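Local coordinates for protein alcohol oxidase (Myceliophthora thermophila, PDB 6F74) that binds FAD and probably oxidises a substrate at the expense of molecular oxygen, as a member of the VAO-type flavoprotein oxidases, at residues Ser177-Val182 with Ala209-Asp214; Tyr188-Lys193 with Val260-Ile265. One frame throughout, in Å; residues are numbered along the deposited sequence.

Contact 1 (Ser177-Val182 with Ala209-Asp214); sequences SFRNGV and AYQWRD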
# COMPACT_ATOMS: atom_id res chain seq x y z
N SER A 177 -15.26 1.68 11.56
CA SER A 177 -16.23 2.64 12.14
C SER A 177 -15.71 3.44 13.34
O SER A 177 -16.51 4.00 14.10
CB SER A 177 -17.52 1.93 12.54
OG SER A 177 -18.01 1.14 11.48
N PHE A 178 -14.40 3.49 13.53
CA PHE A 178 -13.81 4.25 14.62
C PHE A 178 -13.49 5.61 14.06
O PHE A 178 -12.39 5.83 13.54
CB PHE A 178 -12.57 3.54 15.19
CG PHE A 178 -11.90 4.28 16.30
CD1 PHE A 178 -12.52 4.45 17.53
CD2 PHE A 178 -10.63 4.83 16.12
CE1 PHE A 178 -11.90 5.14 18.55
CE2 PHE A 178 -9.99 5.50 17.16
CZ PHE A 178 -10.64 5.67 18.38
N ARG A 179 -14.46 6.52 14.14
CA ARG A 179 -14.44 7.75 13.37
C ARG A 179 -14.92 8.92 14.24
O ARG A 179 -16.13 9.10 14.39
CB ARG A 179 -15.34 7.58 12.16
CG ARG A 179 -14.75 6.60 11.14
CD ARG A 179 -15.59 6.50 9.87
NE ARG A 179 -14.72 6.20 8.74
CZ ARG A 179 -14.86 5.17 7.91
NH1 ARG A 179 -15.94 4.33 8.00
NH2 ARG A 179 -13.94 4.95 6.97
N ASN A 180 -13.98 9.71 14.79
CA ASN A 180 -14.32 10.78 15.75
C ASN A 180 -14.01 12.19 15.22
O ASN A 180 -13.76 13.11 15.99
CB ASN A 180 -13.60 10.52 17.07
CG ASN A 180 -13.79 9.10 17.56
OD1 ASN A 180 -12.85 8.38 17.75
ND2 ASN A 180 -15.04 8.70 17.79
N GLY A 181 -14.07 12.33 13.89
CA GLY A 181 -13.99 13.62 13.22
C GLY A 181 -12.70 13.83 12.46
O GLY A 181 -11.64 13.31 12.84
N VAL A 182 -12.81 14.56 11.35
CA VAL A 182 -11.64 15.06 10.64
C VAL A 182 -11.75 16.57 10.67
O VAL A 182 -12.69 17.13 10.10
CB VAL A 182 -11.61 14.55 9.19
CG1 VAL A 182 -10.43 15.14 8.45
CG2 VAL A 182 -11.53 13.02 9.18
N ALA A 209 -9.88 6.11 12.19
CA ALA A 209 -9.37 5.31 11.08
C ALA A 209 -10.11 5.66 9.78
O ALA A 209 -10.75 4.82 9.14
CB ALA A 209 -9.51 3.86 11.38
N TYR A 210 -10.00 6.94 9.41
CA TYR A 210 -10.61 7.43 8.20
C TYR A 210 -9.84 6.92 6.97
O TYR A 210 -8.71 6.44 7.06
CB TYR A 210 -10.68 8.96 8.24
CG TYR A 210 -11.76 9.47 9.16
CD1 TYR A 210 -13.08 9.60 8.72
CD2 TYR A 210 -11.47 9.82 10.48
CE1 TYR A 210 -14.08 10.06 9.54
CE2 TYR A 210 -12.47 10.30 11.33
CZ TYR A 210 -13.77 10.41 10.85
OH TYR A 210 -14.78 10.89 11.67
N GLN A 211 -10.52 7.00 5.83
CA GLN A 211 -9.91 6.72 4.52
C GLN A 211 -9.49 8.06 3.93
O GLN A 211 -9.87 9.12 4.44
CB GLN A 211 -10.90 5.99 3.64
CG GLN A 211 -11.23 4.61 4.17
CD GLN A 211 -12.48 4.03 3.52
OE1 GLN A 211 -13.59 4.38 3.91
NE2 GLN A 211 -12.31 3.13 2.55
N TRP A 212 -8.64 8.01 2.90
CA TRP A 212 -8.21 9.24 2.22
C TRP A 212 -9.37 10.06 1.66
O TRP A 212 -9.35 11.31 1.72
CB TRP A 212 -7.15 8.97 1.15
CG TRP A 212 -5.84 8.80 1.80
CD1 TRP A 212 -5.11 7.67 1.87
CD2 TRP A 212 -5.14 9.79 2.55
NE1 TRP A 212 -3.97 7.89 2.62
CE2 TRP A 212 -3.97 9.19 3.05
CE3 TRP A 212 -5.38 11.14 2.85
CZ2 TRP A 212 -3.04 9.88 3.82
CZ3 TRP A 212 -4.45 11.83 3.61
CH2 TRP A 212 -3.30 11.20 4.10
N ARG A 213 -10.40 9.37 1.18
CA ARG A 213 -11.58 10.06 0.66
C ARG A 213 -12.10 11.08 1.69
O ARG A 213 -12.38 12.21 1.35
CB ARG A 213 -12.68 9.07 0.31
CG ARG A 213 -13.74 9.72 -0.56
CD ARG A 213 -14.70 8.62 -1.07
NE ARG A 213 -14.10 7.85 -2.19
CZ ARG A 213 -13.93 8.33 -3.41
NH1 ARG A 213 -14.37 9.58 -3.72
NH2 ARG A 213 -13.38 7.57 -4.37
N ASP A 214 -12.17 10.67 2.94
CA ASP A 214 -12.77 11.49 4.02
C ASP A 214 -11.88 12.69 4.32
O ASP A 214 -12.37 13.80 4.53
CB ASP A 214 -12.94 10.63 5.28
CG ASP A 214 -13.66 9.31 5.02
OD1 ASP A 214 -14.82 9.34 4.59
OD2 ASP A 214 -13.07 8.21 5.23
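The ring of Tyr210 lies between Val182 on one face and Arg179 on the other. Val182 CG2 sits over the middle of the ring, 3.4 Å from the centroid of Tyr210, in a CH-pi contact. With CG1 anti to the backbone N (chi1 177°), CG2 falls anti to the carbonyl carbon and points at the ring. On the opposite face Arg179 CG stands 4.0 Å from the Tyr210 centroid, displaced toward the rim, while Arg179 CB packs near Tyr210 CZ and OH.

Two hydrogen bonds cross the contact here, one between backbones and one from backbone to hydroxyl. Ala209 N donates to Phe178 O at 2.9 Å, and Gly181 N donates to Tyr210 OH at 2.7 Å. The hydroxyl thus meets the chain at a classic beta bulge, where Asn180 and Gly181 of strand 179-185 both face Asp207 of strand 203-208. The contact therefore joins the start of one strand to the exit from its antiparallel partner, inside the FAD-binding domain; Ala209 also packs on Ser156 of the FAD site.

Charged and polar groups meet farther along. Arg179 NH2 makes a weak hydrogen bond to Gln211 OE1 (3.1 Å) and a long salt bridge to Asp214 OD2 (3.8 Å), while Gln211 NE2 bonds to Ser233 O. Gln211 occupies the N-cap of helix 212-221, and its backbone N donates to the anti lone pair of Asp214 OD2 at 2.9 Å.

Contact 2 (Tyr188-Lys193 with Val260-Ile265); sequences YTSANK and VLEAQI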
# COMPACT_ATOMS: atom_id res chain seq x y z
N TYR A 188 -1.23 24.37 12.96
CA TYR A 188 -1.05 23.13 13.74
C TYR A 188 -0.99 23.40 15.25
O TYR A 188 -0.17 24.19 15.70
CB TYR A 188 0.25 22.46 13.31
CG TYR A 188 0.77 21.34 14.17
CD1 TYR A 188 -0.03 20.29 14.59
CD2 TYR A 188 2.12 21.32 14.54
CE1 TYR A 188 0.48 19.25 15.36
CE2 TYR A 188 2.64 20.30 15.31
CZ TYR A 188 1.83 19.28 15.71
OH TYR A 188 2.39 18.28 16.49
N THR A 189 -1.84 22.69 15.99
CA THR A 189 -1.95 22.77 17.44
C THR A 189 -1.78 21.36 17.99
O THR A 189 -2.58 20.48 17.74
CB THR A 189 -3.31 23.35 17.87
OG1 THR A 189 -3.51 24.58 17.21
CG2 THR A 189 -3.38 23.58 19.40
N SER A 190 -0.68 21.17 18.73
CA SER A 190 -0.26 19.87 19.21
C SER A 190 -0.94 19.56 20.54
O SER A 190 -1.09 20.44 21.39
CB SER A 190 1.26 19.82 19.36
OG SER A 190 1.66 18.71 20.16
N ALA A 191 -1.28 18.28 20.72
CA ALA A 191 -1.83 17.76 21.96
C ALA A 191 -0.94 18.00 23.18
O ALA A 191 -1.46 18.11 24.29
CB ALA A 191 -2.14 16.28 21.81
N ASN A 192 0.38 18.06 23.00
CA ASN A 192 1.31 18.36 24.12
C ASN A 192 2.10 19.64 23.91
O ASN A 192 3.12 19.86 24.56
CB ASN A 192 2.26 17.17 24.38
CG ASN A 192 3.13 16.81 23.17
OD1 ASN A 192 3.25 17.58 22.21
ND2 ASN A 192 3.73 15.61 23.21
N LYS A 193 1.60 20.50 23.02
CA LYS A 193 2.21 21.80 22.66
C LYS A 193 3.65 21.75 22.16
O LYS A 193 4.41 22.71 22.31
CB LYS A 193 2.05 22.81 23.80
CG LYS A 193 0.59 23.07 24.21
CD LYS A 193 -0.24 23.63 23.04
CE LYS A 193 -1.75 23.61 23.30
NZ LYS A 193 -2.12 24.06 24.67
N VAL A 260 3.27 13.19 8.93
CA VAL A 260 2.76 12.92 10.27
C VAL A 260 3.48 13.79 11.29
O VAL A 260 4.69 13.70 11.45
CB VAL A 260 2.90 11.42 10.65
CG1 VAL A 260 2.28 11.14 12.01
CG2 VAL A 260 2.25 10.52 9.61
N LEU A 261 2.71 14.64 11.97
CA LEU A 261 3.23 15.56 12.98
C LEU A 261 3.20 14.97 14.38
O LEU A 261 4.08 15.26 15.21
CB LEU A 261 2.40 16.82 12.97
CG LEU A 261 2.57 17.67 11.71
CD1 LEU A 261 1.41 18.65 11.58
CD2 LEU A 261 3.94 18.38 11.73
N GLU A 262 2.15 14.19 14.66
CA GLU A 262 1.99 13.46 15.90
C GLU A 262 0.90 12.42 15.76
O GLU A 262 0.17 12.40 14.74
CB GLU A 262 1.65 14.41 17.07
CG GLU A 262 0.36 15.17 17.00
CD GLU A 262 0.25 16.17 18.14
OE1 GLU A 262 1.17 16.98 18.31
OE2 GLU A 262 -0.75 16.12 18.91
N ALA A 263 0.80 11.56 16.77
CA ALA A 263 -0.23 10.52 16.82
C ALA A 263 -0.65 10.26 18.28
O ALA A 263 0.12 10.49 19.20
CB ALA A 263 0.30 9.23 16.18
N GLN A 264 -1.87 9.77 18.44
CA GLN A 264 -2.30 9.14 19.67
C GLN A 264 -2.30 7.65 19.36
O GLN A 264 -2.79 7.23 18.31
CB GLN A 264 -3.69 9.59 20.07
CG GLN A 264 -3.83 11.06 20.47
CD GLN A 264 -3.04 11.39 21.70
OE1 GLN A 264 -3.17 10.75 22.73
NE2 GLN A 264 -2.20 12.40 21.60
N ILE A 265 -1.70 6.88 20.27
CA ILE A 265 -1.48 5.46 20.09
C ILE A 265 -1.76 4.73 21.38
O ILE A 265 -1.25 5.13 22.44
CB ILE A 265 -0.03 5.17 19.67
CG1 ILE A 265 0.32 5.91 18.37
CG2 ILE A 265 0.16 3.67 19.46
CD1 ILE A 265 1.76 5.78 17.93
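An ST turn in the loop between strands 179-185 and 203-208, overlapping a type I beta turn from Ser190 to Lys193, receives the carboxylate of Glu262 from strand 260-266. Glu262 CG lies between the backbone N and the carbonyl carbon (chi1 64°), and the chain extends beyond it to the turn. Three donors across the contact hold the carboxylate. Tyr188 OH gives a short bond to Glu262 OE1, 2.5 Å, arriving on the anti side and 31° out of the carboxylate plane; Ser190 OG reaches the syn lone pair of Glu262 OE1 at 2.6 Å. The other oxygen, Glu262 OE2, takes Ala191 N on its syn lone pair at 2.9 Å, in a fairly straight bond of 164°. Ser190 OG also accepts from Asn192 N at 3.2 Å. These several hydrogen bonds would probably help to stabilise the charge of the buried carboxylate. An alanine in place of Glu262 would probably leave Tyr188 OH, Ser190 OG and Ala191 N without the carboxylate oxygens they bond to and the turn less firmly held to the strand. Beside the polar cluster, Leu261 CD1 lies over the centre of the Tyr188 ring, 3.8 Å from its centroid. Asn276 of strand 272-276 adds a further hydrogen bond to Glu262 OE1, and on the other side of strand 260-266 its antiparallel neighbour, strand 296-306, pairs through His301 with Leu261 and Glu262.

From the N terminus the chain first enters contact 1 at 177-182, runs along strand 179-185 and passes into the loop that supplies 188-193 to contact 2. It returns on strand 203-208 to 209-214, where contact 1 closes a loop of 26 intervening residues, then continues through helix 212-221 and three shorter helices to 260-265, where contact 2 closes a longer one of 66. The segments alternate, so the two closures cross. Their centres lie about 17 Å apart and their nearest atoms about 7 Å, without touching. Both reach the same antiparallel sheet: contact 1 joins it to the start of helix 212-221, contact 2 holds a connecting loop against strand 260-266.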